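Local coordinates for protein aminoglycoside N(3)-acetyltransferase, AAC(3)-IVa (Escherichia coli, PDB 6MN3) that transfers the acetyl group of acetyl-CoA to the 3-amino group of 2-deoxystreptamine antibiotics, probably including gentamicin, tobramycin and apramycin, and so confers resistance, at residues A[36-41]-A[213-218]; A[28-33]-A[140-145]; A[61-66]-A[82-87]. One frame throughout, in Å; residues are numbered along the deposited sequence.

Contact 1. Residues A[36-41]-A[213-218]; sequences VRPLED and VGHAFA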
ATOM      1  N   VAL A  36      -9.595 -12.965   0.230  1.00 35.90           N
ATOM      2  CA  VAL A  36      -8.769 -14.153   0.424  1.00 29.83           C
ATOM      3  C   VAL A  36      -9.548 -15.240   1.152  1.00 31.82           C
ATOM      4  O   VAL A  36      -9.414 -16.428   0.840  1.00 32.31           O
ATOM      5  CB  VAL A  36      -7.484 -13.774   1.178  1.00 28.63           C
ATOM      6  CG1 VAL A  36      -6.577 -14.979   1.314  1.00 31.47           C
ATOM      7  CG2 VAL A  36      -6.769 -12.638   0.466  1.00 28.71           C
ATOM      8  N   ARG A  37     -10.370 -14.850   2.128  1.00 35.10           N
ATOM      9  CA  ARG A  37     -11.194 -15.720   2.961  1.00 36.46           C
ATOM     10  C   ARG A  37     -12.004 -16.683   2.097  1.00 34.11           C
ATOM     11  O   ARG A  37     -12.392 -16.329   0.975  1.00 37.92           O
ATOM     12  CB  ARG A  37     -12.098 -14.850   3.848  1.00 39.83           C
ATOM     13  CG  ARG A  37     -13.417 -15.457   4.281  1.00 51.96           C
ATOM     14  CD  ARG A  37     -14.081 -14.622   5.361  1.00 64.53           C
ATOM     15  NE  ARG A  37     -14.842 -13.511   4.797  1.00 75.45           N
ATOM     16  CZ  ARG A  37     -15.688 -12.755   5.489  1.00 78.31           C
ATOM     17  NH1 ARG A  37     -15.885 -12.985   6.781  1.00 77.98           N
ATOM     18  NH2 ARG A  37     -16.338 -11.767   4.890  1.00 77.85           N
ATOM     19  N   PRO A  38     -12.276 -17.913   2.570  1.00 35.28           N
ATOM     20  CA  PRO A  38     -11.861 -18.456   3.871  1.00 37.21           C
ATOM     21  C   PRO A  38     -10.518 -19.184   3.879  1.00 39.68           C
ATOM     22  O   PRO A  38     -10.142 -19.839   2.910  1.00 39.64           O
ATOM     23  CB  PRO A  38     -12.994 -19.428   4.207  1.00 36.74           C
ATOM     24  CG  PRO A  38     -13.468 -19.905   2.886  1.00 35.78           C
ATOM     25  CD  PRO A  38     -13.304 -18.754   1.930  1.00 37.39           C
ATOM     26  N   LEU A  39      -9.804 -19.046   4.995  1.00 42.88           N
ATOM     27  CA  LEU A  39      -8.568 -19.765   5.250  1.00 40.26           C
ATOM     28  C   LEU A  39      -8.653 -20.435   6.611  1.00 54.36           C
ATOM     29  O   LEU A  39      -9.375 -19.979   7.501  1.00 67.50           O
ATOM     30  CB  LEU A  39      -7.345 -18.841   5.237  1.00 33.90           C
ATOM     31  CG  LEU A  39      -7.326 -17.697   4.233  1.00 39.18           C
ATOM     32  CD1 LEU A  39      -6.269 -16.684   4.625  1.00 38.90           C
ATOM     33  CD2 LEU A  39      -7.068 -18.239   2.844  1.00 48.41           C
ATOM     34  N   GLU A  40      -7.900 -21.517   6.769  1.00 54.69           N
ATOM     35  CA  GLU A  40      -7.694 -22.071   8.097  1.00 64.95           C
ATOM     36  C   GLU A  40      -6.744 -21.169   8.873  1.00 61.28           C
ATOM     37  O   GLU A  40      -5.674 -20.806   8.373  1.00 67.00           O
ATOM     38  CB  GLU A  40      -7.140 -23.491   8.008  1.00 75.97           C
ATOM     39  CG  GLU A  40      -7.233 -24.260   9.312  1.00 86.45           C
ATOM     40  CD  GLU A  40      -7.434 -25.745   9.098  1.00 92.02           C
ATOM     41  OE1 GLU A  40      -6.441 -26.444   8.808  1.00 93.48           O
ATOM     42  OE2 GLU A  40      -8.586 -26.214   9.219  1.00 94.34           O
ATOM     43  N   ASP A  41      -7.155 -20.787  10.081  1.00 54.38           N
ATOM     44  CA  ASP A  41      -6.460 -19.926  11.040  1.00 56.40           C
ATOM     45  C   ASP A  41      -6.607 -18.441  10.707  1.00 45.50           C
ATOM     46  O   ASP A  41      -5.989 -17.610  11.388  1.00 44.70           O
ATOM     47  CB  ASP A  41      -4.968 -20.268  11.187  1.00 65.77           C
ATOM     48  CG  ASP A  41      -4.742 -21.586  11.904  1.00 73.16           C
ATOM     49  OD1 ASP A  41      -5.426 -21.839  12.919  1.00 77.22           O
ATOM     50  OD2 ASP A  41      -3.888 -22.374  11.450  1.00 74.13           O
ATOM     51  N   VAL A 213      -4.094 -16.260  -4.559  1.00 24.60           N
ATOM     52  CA  VAL A 213      -3.662 -16.417  -3.176  1.00 20.28           C
ATOM     53  C   VAL A 213      -4.933 -16.607  -2.362  1.00 27.29           C
ATOM     54  O   VAL A 213      -5.736 -15.677  -2.235  1.00 29.78           O
ATOM     55  CB  VAL A 213      -2.855 -15.217  -2.665  1.00 24.34           C
ATOM     56  CG1 VAL A 213      -2.626 -15.336  -1.167  1.00 20.14           C
ATOM     57  CG2 VAL A 213      -1.530 -15.115  -3.401  1.00 29.52           C
ATOM     58  N   GLY A 214      -5.123 -17.803  -1.824  1.00 28.97           N
ATOM     59  CA  GLY A 214      -6.414 -18.123  -1.240  1.00 24.35           C
ATOM     60  C   GLY A 214      -7.454 -18.126  -2.340  1.00 22.57           C
ATOM     61  O   GLY A 214      -7.265 -18.740  -3.395  1.00 23.92           O
ATOM     62  N   HIS A 215      -8.559 -17.427  -2.112  1.00 26.13           N
ATOM     63  CA  HIS A 215      -9.565 -17.237  -3.147  1.00 29.94           C
ATOM     64  C   HIS A 215      -9.363 -15.946  -3.928  1.00 27.12           C
ATOM     65  O   HIS A 215     -10.143 -15.661  -4.841  1.00 28.94           O
ATOM     66  CB  HIS A 215     -10.967 -17.253  -2.533  1.00 26.23           C
ATOM     67  CG  HIS A 215     -11.309 -18.536  -1.845  1.00 29.10           C
ATOM     68  ND1 HIS A 215     -12.052 -19.528  -2.447  1.00 29.88           N
ATOM     69  CD2 HIS A 215     -11.004 -18.992  -0.607  1.00 29.84           C
ATOM     70  CE1 HIS A 215     -12.192 -20.539  -1.608  1.00 32.39           C
ATOM     71  NE2 HIS A 215     -11.566 -20.240  -0.485  1.00 28.33           N
ATOM     72  N   ALA A 216      -8.332 -15.174  -3.605  1.00 28.06           N
ATOM     73  CA  ALA A 216      -8.188 -13.823  -4.122  1.00 27.19           C
ATOM     74  C   ALA A 216      -7.381 -13.796  -5.411  1.00 27.96           C
ATOM     75  O   ALA A 216      -6.426 -14.560  -5.583  1.00 31.39           O
ATOM     76  CB  ALA A 216      -7.517 -12.922  -3.085  1.00 27.18           C
ATOM     77  N   PHE A 217      -7.785 -12.913  -6.318  1.00 30.17           N
ATOM     78  CA  PHE A 217      -6.939 -12.518  -7.435  1.00 27.74           C
ATOM     79  C   PHE A 217      -5.797 -11.660  -6.899  1.00 26.58           C
ATOM     80  O   PHE A 217      -6.032 -10.592  -6.323  1.00 34.27           O
ATOM     81  CB  PHE A 217      -7.774 -11.754  -8.463  1.00 34.10           C
ATOM     82  CG  PHE A 217      -6.997 -11.275  -9.658  1.00 36.80           C
ATOM     83  CD1 PHE A 217      -6.875  -9.921  -9.923  1.00 41.61           C
ATOM     84  CD2 PHE A 217      -6.408 -12.178 -10.527  1.00 42.05           C
ATOM     85  CE1 PHE A 217      -6.166  -9.477 -11.025  1.00 44.64           C
ATOM     86  CE2 PHE A 217      -5.700 -11.739 -11.631  1.00 43.85           C
ATOM     87  CZ  PHE A 217      -5.579 -10.386 -11.879  1.00 39.16           C
ATOM     88  N   ALA A 218      -4.565 -12.133  -7.056  1.00 26.93           N
ATOM     89  CA  ALA A 218      -3.399 -11.455  -6.509  1.00 26.75           C
ATOM     90  C   ALA A 218      -2.527 -10.913  -7.630  1.00 27.28           C
ATOM     91  O   ALA A 218      -2.359 -11.559  -8.669  1.00 28.35           O
ATOM     92  CB  ALA A 218      -2.578 -12.392  -5.622  1.00 27.65           C
TER

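Contact 2. Residues A[28-33]-A[140-145]; sequences LVHSSF and GQVLLL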
ATOM      1  N   LEU A  28       5.714  -5.255   0.356  1.00 26.18           N
ATOM      2  CA  LEU A  28       4.634  -4.388   0.812  1.00 23.61           C
ATOM      3  C   LEU A  28       3.313  -4.968   0.324  1.00 26.81           C
ATOM      4  O   LEU A  28       3.131  -5.175  -0.881  1.00 28.41           O
ATOM      5  CB  LEU A  28       4.816  -2.960   0.304  1.00 27.25           C
ATOM      6  CG  LEU A  28       3.615  -2.036   0.511  1.00 30.83           C
ATOM      7  CD1 LEU A  28       3.359  -1.814   1.995  1.00 27.24           C
ATOM      8  CD2 LEU A  28       3.818  -0.708  -0.212  1.00 31.61           C
ATOM      9  N   VAL A  29       2.396  -5.226   1.251  1.00 24.04           N
ATOM     10  CA  VAL A  29       1.172  -5.960   0.958  1.00 26.42           C
ATOM     11  C   VAL A  29      -0.026  -5.071   1.251  1.00 35.41           C
ATOM     12  O   VAL A  29      -0.229  -4.645   2.396  1.00 25.13           O
ATOM     13  CB  VAL A  29       1.087  -7.265   1.764  1.00 29.52           C
ATOM     14  CG1 VAL A  29      -0.252  -7.946   1.522  1.00 25.19           C
ATOM     15  CG2 VAL A  29       2.235  -8.185   1.394  1.00 32.19           C
ATOM     16  N   HIS A  30      -0.810  -4.788   0.215  1.00 36.88           N
ATOM     17  CA  HIS A  30      -2.147  -4.232   0.351  1.00 26.52           C
ATOM     18  C   HIS A  30      -3.143  -5.370   0.178  1.00 39.70           C
ATOM     19  O   HIS A  30      -3.101  -6.086  -0.827  1.00 38.59           O
ATOM     20  CB  HIS A  30      -2.401  -3.139  -0.685  1.00 29.75           C
ATOM     21  CG  HIS A  30      -1.246  -2.203  -0.876  1.00 34.82           C
ATOM     22  ND1 HIS A  30      -1.086  -1.057  -0.128  1.00 39.85           N
ATOM     23  CD2 HIS A  30      -0.204  -2.238  -1.740  1.00 34.70           C
ATOM     24  CE1 HIS A  30       0.009  -0.429  -0.518  1.00 38.96           C
ATOM     25  NE2 HIS A  30       0.562  -1.125  -1.495  1.00 36.56           N
ATOM     26  N   SER A  31      -4.031  -5.543   1.156  1.00 26.55           N
ATOM     27  CA  SER A  31      -4.849  -6.745   1.202  1.00 32.98           C
ATOM     28  C   SER A  31      -6.302  -6.413   1.510  1.00 33.38           C
ATOM     29  O   SER A  31      -6.616  -5.387   2.119  1.00 34.98           O
ATOM     30  CB  SER A  31      -4.324  -7.732   2.249  1.00 31.73           C
ATOM     31  OG  SER A  31      -4.367  -7.160   3.544  1.00 42.36           O
ATOM     32  N   SER A  32      -7.181  -7.310   1.071  1.00 35.37           N
ATOM     33  CA  SER A  32      -8.585  -7.338   1.474  1.00 37.58           C
ATOM     34  C   SER A  32      -8.868  -8.770   1.916  1.00 41.54           C
ATOM     35  O   SER A  32      -8.978  -9.669   1.078  1.00 40.03           O
ATOM     36  CB  SER A  32      -9.506  -6.915   0.340  1.00 38.11           C
ATOM     37  OG  SER A  32     -10.762  -7.562   0.452  1.00 44.79           O
ATOM     38  N   PHE A  33      -8.977  -8.981   3.231  1.00 45.12           N
ATOM     39  CA  PHE A  33      -9.143 -10.338   3.743  1.00 41.65           C
ATOM     40  C   PHE A  33     -10.440 -10.972   3.257  1.00 37.00           C
ATOM     41  O   PHE A  33     -10.516 -12.198   3.127  1.00 35.65           O
ATOM     42  CB  PHE A  33      -9.094 -10.345   5.270  1.00 43.12           C
ATOM     43  CG  PHE A  33      -9.186 -11.721   5.868  1.00 41.37           C
ATOM     44  CD1 PHE A  33      -8.120 -12.600   5.780  1.00 36.38           C
ATOM     45  CD2 PHE A  33     -10.344 -12.141   6.501  1.00 40.25           C
ATOM     46  CE1 PHE A  33      -8.202 -13.869   6.320  1.00 32.36           C
ATOM     47  CE2 PHE A  33     -10.432 -13.411   7.042  1.00 33.54           C
ATOM     48  CZ  PHE A  33      -9.360 -14.274   6.952  1.00 31.09           C
ATOM     49  N   GLY A 140      11.860  -3.386  -3.195  1.00 33.01           N
ATOM     50  CA  GLY A 140      10.793  -4.207  -2.667  1.00 32.49           C
ATOM     51  C   GLY A 140       9.789  -4.631  -3.723  1.00 34.43           C
ATOM     52  O   GLY A 140       9.743  -4.123  -4.846  1.00 29.52           O
ATOM     53  N   GLN A 141       8.968  -5.603  -3.340  1.00 32.26           N
ATOM     54  CA  GLN A 141       7.847  -6.065  -4.140  1.00 27.23           C
ATOM     55  C   GLN A 141       6.547  -5.562  -3.526  1.00 30.70           C
ATOM     56  O   GLN A 141       6.420  -5.450  -2.304  1.00 34.61           O
ATOM     57  CB  GLN A 141       7.815  -7.593  -4.226  1.00 30.41           C
ATOM     58  CG  GLN A 141       8.895  -8.206  -5.097  1.00 33.69           C
ATOM     59  CD  GLN A 141       8.844  -9.723  -5.089  1.00 35.86           C
ATOM     60  OE1 GLN A 141       8.973 -10.355  -4.040  1.00 39.43           O
ATOM     61  NE2 GLN A 141       8.646 -10.316  -6.261  1.00 29.06           N
ATOM     62  N   VAL A 142       5.580  -5.257  -4.386  1.00 26.55           N
ATOM     63  CA  VAL A 142       4.261  -4.803  -3.960  1.00 26.79           C
ATOM     64  C   VAL A 142       3.258  -5.890  -4.314  1.00 25.53           C
ATOM     65  O   VAL A 142       3.122  -6.267  -5.486  1.00 26.97           O
ATOM     66  CB  VAL A 142       3.878  -3.464  -4.608  1.00 27.52           C
ATOM     67  CG1 VAL A 142       2.484  -3.048  -4.167  1.00 28.10           C
ATOM     68  CG2 VAL A 142       4.894  -2.391  -4.245  1.00 34.11           C
ATOM     69  N   LEU A 143       2.561  -6.394  -3.305  1.00 25.71           N
ATOM     70  CA  LEU A 143       1.579  -7.455  -3.473  1.00 25.62           C
ATOM     71  C   LEU A 143       0.192  -6.849  -3.310  1.00 29.35           C
ATOM     72  O   LEU A 143      -0.157  -6.362  -2.229  1.00 34.81           O
ATOM     73  CB  LEU A 143       1.814  -8.577  -2.465  1.00 24.78           C
ATOM     74  CG  LEU A 143       0.768  -9.692  -2.455  1.00 30.76           C
ATOM     75  CD1 LEU A 143       0.646 -10.313  -3.837  1.00 23.05           C
ATOM     76  CD2 LEU A 143       1.111 -10.748  -1.413  1.00 24.39           C
ATOM     77  N   LEU A 144      -0.588  -6.864  -4.386  1.00 27.96           N
ATOM     78  CA  LEU A 144      -1.986  -6.449  -4.346  1.00 25.77           C
ATOM     79  C   LEU A 144      -2.829  -7.696  -4.114  1.00 25.31           C
ATOM     80  O   LEU A 144      -2.985  -8.527  -5.015  1.00 30.95           O
ATOM     81  CB  LEU A 144      -2.378  -5.739  -5.638  1.00 25.80           C
ATOM     82  CG  LEU A 144      -1.554  -4.505  -6.011  1.00 26.38           C
ATOM     83  CD1 LEU A 144      -2.217  -3.752  -7.154  1.00 26.83           C
ATOM     84  CD2 LEU A 144      -1.365  -3.594  -4.806  1.00 27.89           C
ATOM     85  N   LEU A 145      -3.367  -7.829  -2.907  1.00 28.49           N
ATOM     86  CA  LEU A 145      -4.002  -9.060  -2.445  1.00 26.51           C
ATOM     87  C   LEU A 145      -5.513  -8.843  -2.372  1.00 27.55           C
ATOM     88  O   LEU A 145      -6.042  -8.371  -1.365  1.00 34.76           O
ATOM     89  CB  LEU A 145      -3.427  -9.471  -1.093  1.00 31.70           C
ATOM     90  CG  LEU A 145      -3.720 -10.892  -0.631  1.00 35.63           C
ATOM     91  CD1 LEU A 145      -3.527 -11.850  -1.785  1.00 41.65           C
ATOM     92  CD2 LEU A 145      -2.822 -11.262   0.537  1.00 32.20           C
TER

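Contact 3. Residues A[61-66]-A[82-87]; sequences VMPSWS and PDLGVV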
ATOM      1  N   VAL A  61       5.868  -5.602   4.986  1.00 34.70           N
ATOM      2  CA  VAL A  61       5.406  -4.242   5.234  1.00 35.02           C
ATOM      3  C   VAL A  61       3.942  -4.132   4.831  1.00 39.45           C
ATOM      4  O   VAL A  61       3.524  -4.693   3.814  1.00 37.16           O
ATOM      5  CB  VAL A  61       6.253  -3.198   4.477  1.00 34.29           C
ATOM      6  CG1 VAL A  61       5.973  -1.807   5.015  1.00 28.63           C
ATOM      7  CG2 VAL A  61       7.735  -3.528   4.585  1.00 37.72           C
ATOM      8  N   MET A  62       3.167  -3.403   5.629  1.00 38.00           N
ATOM      9  CA  MET A  62       1.756  -3.167   5.370  1.00 31.59           C
ATOM     10  C   MET A  62       1.402  -1.734   5.733  1.00 33.69           C
ATOM     11  O   MET A  62       1.992  -1.157   6.654  1.00 33.31           O
ATOM     12  CB  MET A  62       0.857  -4.118   6.172  1.00 30.30           C
ATOM     13  CG  MET A  62       0.975  -5.571   5.785  1.00 32.37           C
ATOM     14  SD  MET A  62      -0.239  -6.551   6.671  1.00 40.64           S
ATOM     15  CE  MET A  62       0.459  -8.190   6.498  1.00 40.80           C
ATOM     16  N   PRO A  63       0.444  -1.135   5.027  1.00 36.21           N
ATOM     17  CA  PRO A  63      -0.078   0.163   5.463  1.00 37.05           C
ATOM     18  C   PRO A  63      -0.744   0.028   6.823  1.00 41.11           C
ATOM     19  O   PRO A  63      -1.261  -1.032   7.184  1.00 40.62           O
ATOM     20  CB  PRO A  63      -1.091   0.526   4.371  1.00 39.90           C
ATOM     21  CG  PRO A  63      -1.462  -0.778   3.748  1.00 41.45           C
ATOM     22  CD  PRO A  63      -0.223  -1.621   3.807  1.00 37.92           C
ATOM     23  N   SER A  64      -0.721   1.119   7.588  1.00 51.17           N
ATOM     24  CA  SER A  64      -1.197   1.063   8.963  1.00 52.00           C
ATOM     25  C   SER A  64      -1.592   2.438   9.486  1.00 56.52           C
ATOM     26  O   SER A  64      -1.310   2.767  10.642  1.00 60.72           O
ATOM     27  CB  SER A  64      -0.120   0.448   9.862  1.00 52.24           C
ATOM     28  OG  SER A  64      -0.660   0.021  11.099  1.00 62.08           O
ATOM     29  N   TRP A  65      -2.246   3.245   8.654  1.00 57.04           N
ATOM     30  CA  TRP A  65      -2.647   4.580   9.069  1.00 61.18           C
ATOM     31  C   TRP A  65      -4.075   4.573   9.612  1.00 62.94           C
ATOM     32  O   TRP A  65      -4.837   3.621   9.429  1.00 60.65           O
ATOM     33  CB  TRP A  65      -2.510   5.572   7.914  1.00 60.28           C
ATOM     34  CG  TRP A  65      -3.212   5.171   6.659  1.00 59.23           C
ATOM     35  CD1 TRP A  65      -4.555   5.204   6.421  1.00 54.86           C
ATOM     36  CD2 TRP A  65      -2.602   4.690   5.456  1.00 55.49           C
ATOM     37  NE1 TRP A  65      -4.821   4.766   5.147  1.00 54.75           N
ATOM     38  CE2 TRP A  65      -3.638   4.444   4.532  1.00 53.25           C
ATOM     39  CE3 TRP A  65      -1.282   4.440   5.071  1.00 52.35           C
ATOM     40  CZ2 TRP A  65      -3.394   3.961   3.250  1.00 48.59           C
ATOM     41  CZ3 TRP A  65      -1.041   3.960   3.798  1.00 46.40           C
ATOM     42  CH2 TRP A  65      -2.091   3.725   2.902  1.00 48.32           C
ATOM     43  N   SER A  66      -4.433   5.667  10.288  1.00 63.33           N
ATOM     44  CA  SER A  66      -5.693   5.763  11.017  1.00 71.03           C
ATOM     45  C   SER A  66      -6.806   6.410  10.205  1.00 78.96           C
ATOM     46  O   SER A  66      -7.967   5.997  10.311  1.00 79.91           O
ATOM     47  CB  SER A  66      -5.490   6.553  12.312  1.00 72.10           C
ATOM     48  OG  SER A  66      -4.809   5.780  13.282  1.00 71.95           O
ATOM     49  N   PRO A  82     -10.524   1.118   8.963  1.00 68.35           N
ATOM     50  CA  PRO A  82     -11.193  -0.107   8.495  1.00 66.75           C
ATOM     51  C   PRO A  82     -11.137  -0.296   6.990  1.00 66.33           C
ATOM     52  O   PRO A  82     -11.420  -1.403   6.514  1.00 63.39           O
ATOM     53  CB  PRO A  82     -12.638   0.073   8.980  1.00 65.99           C
ATOM     54  CG  PRO A  82     -12.800   1.547   9.162  1.00 68.50           C
ATOM     55  CD  PRO A  82     -11.462   2.048   9.614  1.00 70.13           C
ATOM     56  N   ASP A  83     -10.777   0.737   6.227  1.00 67.07           N
ATOM     57  CA  ASP A  83     -10.678   0.606   4.781  1.00 68.43           C
ATOM     58  C   ASP A  83      -9.439  -0.165   4.344  1.00 60.70           C
ATOM     59  O   ASP A  83      -9.372  -0.586   3.183  1.00 57.77           O
ATOM     60  CB  ASP A  83     -10.686   1.989   4.131  1.00 83.22           C
ATOM     61  CG  ASP A  83     -11.162   1.954   2.693  1.00 94.67           C
ATOM     62  OD1 ASP A  83     -12.120   1.207   2.403  1.00 98.11           O
ATOM     63  OD2 ASP A  83     -10.577   2.672   1.854  1.00 97.16           O
ATOM     64  N   LEU A  84      -8.464  -0.359   5.231  1.00 56.50           N
ATOM     65  CA  LEU A  84      -7.260  -1.103   4.889  1.00 51.52           C
ATOM     66  C   LEU A  84      -7.375  -2.593   5.184  1.00 51.07           C
ATOM     67  O   LEU A  84      -6.488  -3.357   4.786  1.00 49.43           O
ATOM     68  CB  LEU A  84      -6.050  -0.515   5.626  1.00 45.82           C
ATOM     69  CG  LEU A  84      -5.533   0.805   5.048  1.00 48.14           C
ATOM     70  CD1 LEU A  84      -4.364   1.343   5.854  1.00 48.78           C
ATOM     71  CD2 LEU A  84      -5.139   0.635   3.587  1.00 49.08           C
ATOM     72  N   GLY A  85      -8.434  -3.023   5.862  1.00 50.65           N
ATOM     73  CA  GLY A  85      -8.716  -4.430   6.052  1.00 45.81           C
ATOM     74  C   GLY A  85      -8.322  -4.932   7.432  1.00 52.55           C
ATOM     75  O   GLY A  85      -7.652  -4.257   8.219  1.00 60.64           O
ATOM     76  N   VAL A  86      -8.756  -6.163   7.712  1.00 49.66           N
ATOM     77  CA  VAL A  86      -8.471  -6.793   8.997  1.00 46.79           C
ATOM     78  C   VAL A  86      -7.012  -7.225   9.088  1.00 44.18           C
ATOM     79  O   VAL A  86      -6.425  -7.224  10.177  1.00 42.76           O
ATOM     80  CB  VAL A  86      -9.420  -7.985   9.216  1.00 46.19           C
ATOM     81  CG1 VAL A  86      -9.337  -8.479  10.653  1.00 49.59           C
ATOM     82  CG2 VAL A  86     -10.845  -7.596   8.855  1.00 51.23           C
ATOM     83  N   VAL A  87      -6.405  -7.603   7.961  1.00 39.28           N
ATOM     84  CA  VAL A  87      -5.016  -8.052   7.978  1.00 45.27           C
ATOM     85  C   VAL A  87      -4.093  -6.920   8.412  1.00 44.82           C
ATOM     86  O   VAL A  87      -3.190  -7.115   9.235  1.00 45.35           O
ATOM     87  CB  VAL A  87      -4.621  -8.612   6.600  1.00 41.78           C
ATOM     88  CG1 VAL A  87      -3.153  -9.002   6.581  1.00 37.06           C
ATOM     89  CG2 VAL A  87      -5.505  -9.800   6.240  1.00 36.81           C
TER

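Contact 1. Residues A[36-41]-A[213-218]
The carbonyl oxygen of V36 accepts the one hydrogen bond of this contact. The donor is the backbone N of H215, 3.2 Å from V36 O. The N-H points almost straight at the oxygen, at 167°. It comes in to one side of the C=O direction and is tilted 22° from the carbonyl plane. The same oxygen also lies at the edge of the H215 ring, in its plane, with V36 O 3.3 Å from CD2. The ring carries a second contact. H215 CG is anti to the carbonyl carbon (chi1 -61°), beside the backbone N, where CG is 3.7 Å from R37 O. The NE2 and CD2 side of the ring meets P38 CD obliquely. The two side chains cross at about a right angle, and H215 NE2 is 3.3 Å from P38 CD. The peptide bond before P38 is cis. H215 NE2 is hydrogen-bonded to Y5 O, so its polar end is satisfied by the N-terminal segment.

The rest is van der Waals packing. V36 CG2 meets the methyl of A216, 3.6 Å from its CB. V36 CG1 packs on the V213 carbonyl, 3.7 Å from V213 O. G214, at positive phi in a type II' turn from V213 to A216, brings its CA up to L39 CD2 and V36 CG1.

This turn is the tight hairpin link between strands 208-213 and 216-222. It packs against the end of helix 33-36 and the loop that leads to helix 42-54. Helix 9-19 lies alongside: L12 touches L39, and L16 and L19 touch V213. L145 of strand 141-145 meets both V36 and V213.

Contact 2. Residues A[28-33]-A[140-145]
H30 and L144 lie side by side and point the same way from neighbouring parallel strands. H30 CB leads to CG, which is anti to the carbonyl carbon (chi1 -42°). CG lies 4.2 Å from L144 CD2. The next ring atom, CD2, is nearer to that methyl, at 3.5 Å from L144 CD2. H30 CD2 also meets V142 CG1, at 3.7 Å. V142 CG1 lies at the ring edge, in plane, and reaches on to H30 NE2 at the tip. Both methyls meet the CD2 corner of the ring from the side of strand 141-145. P63 and T153 also touch the imidazole.

On the face that bears V29, S31, L143 and L145, the contacts are aliphatic. V29 and L143 run side by side, with V29 CG2 3.9 Å from L143 CB. S31 CB is equally close to L145 CB. L46 and L50 of helix 42-54 cover this face.

Five backbone hydrogen bonds join the strands. L28 N and H30 N donate to Q141 O and L143 O. L143 N and L145 N donate back to L28 O and H30 O, the last at 2.7 Å between L145 N and H30 O. S32 N continues the ladder past the strand end, to L145 O. CA-H...O contacts add to it, such as S31 CA to L145 O at 3.3 Å. S32 then sits at the N-cap of helix 33-36, where its OG makes a weak bond to S35 N.

The strand directions differ by 12°. This regular parallel pairing, with a helix packed on one face, is typical of the central sheet of an alpha/beta fold, here that of the antibiotic N-acetyltransferase family.

Contact 3. Residues A[61-66]-A[82-87]
L84 CD1 makes a CH-pi contact with W65. The methyl sits over one face of the indole, 3.6 Å from the centroid of the five-membered ring and 17° off its normal. It is offset toward the rim, and the nearest ring atom is W65 CE2, 3.4 Å from L84 CD1. The other methyl, L84 CD2, lies 3.8 Å from W65 CZ2 on the six-membered ring. The two side chains cross at about a right angle. L84 CG, set anti to its carbonyl carbon (chi1 -75°), also comes within 4.0 Å of W65 NE1.

Aliphatic packing makes up the rest. P63 CB is 3.7 Å from L84 CD1, and P63 CG faces L84 CD2. The leucine fork therefore touches both the proline ring and the indole. A separate patch lies farther back along the strand. M62 is extended beyond CG, and its thioether end crosses V87 at about a right angle. M62 CE is 3.7 Å from V87 CG1, with SD at a similar distance.

Strand 59-63 is an inner strand of the central mixed sheet of this alpha/beta fold, between strands 26-31 and 106-109. The chain leaves it through W65 and returns by a long loop to helix 86-91, whose N-cap is G85. V87 on that helix also meets L46 and I47 of helix 42-54, and M62 shares I47.

No hydrogen bond joins the two segments themselves. Polar links run outward: S64 OG bonds to R99 NE, and the backbone of W65 to T81. P63 O makes a weak bond to S88 OG on the same helix 86-91.

All three contacts reach the same mixed sheet, and each is largely buried. Contact 2 is nearest the middle of the chain and is mainly backbone pairing. Contact 1 lies toward the outer edge, where a hairpin turn meets a loop; it has one backbone bond and a histidine-proline contact. Contact 3 has no hydrogen bond and rests mainly on side-chain packing, with a CH-pi contact. L145 of contact 2 packs on V36 and V213 of contact 1, with centres about 13 Å apart. On the other flank, V29 N probably bonds to V61 O of contact 3. Contacts 1 and 3 do not touch; their nearest atoms are about 7 Å apart. Strands 26-31 and 141-145 lie between them.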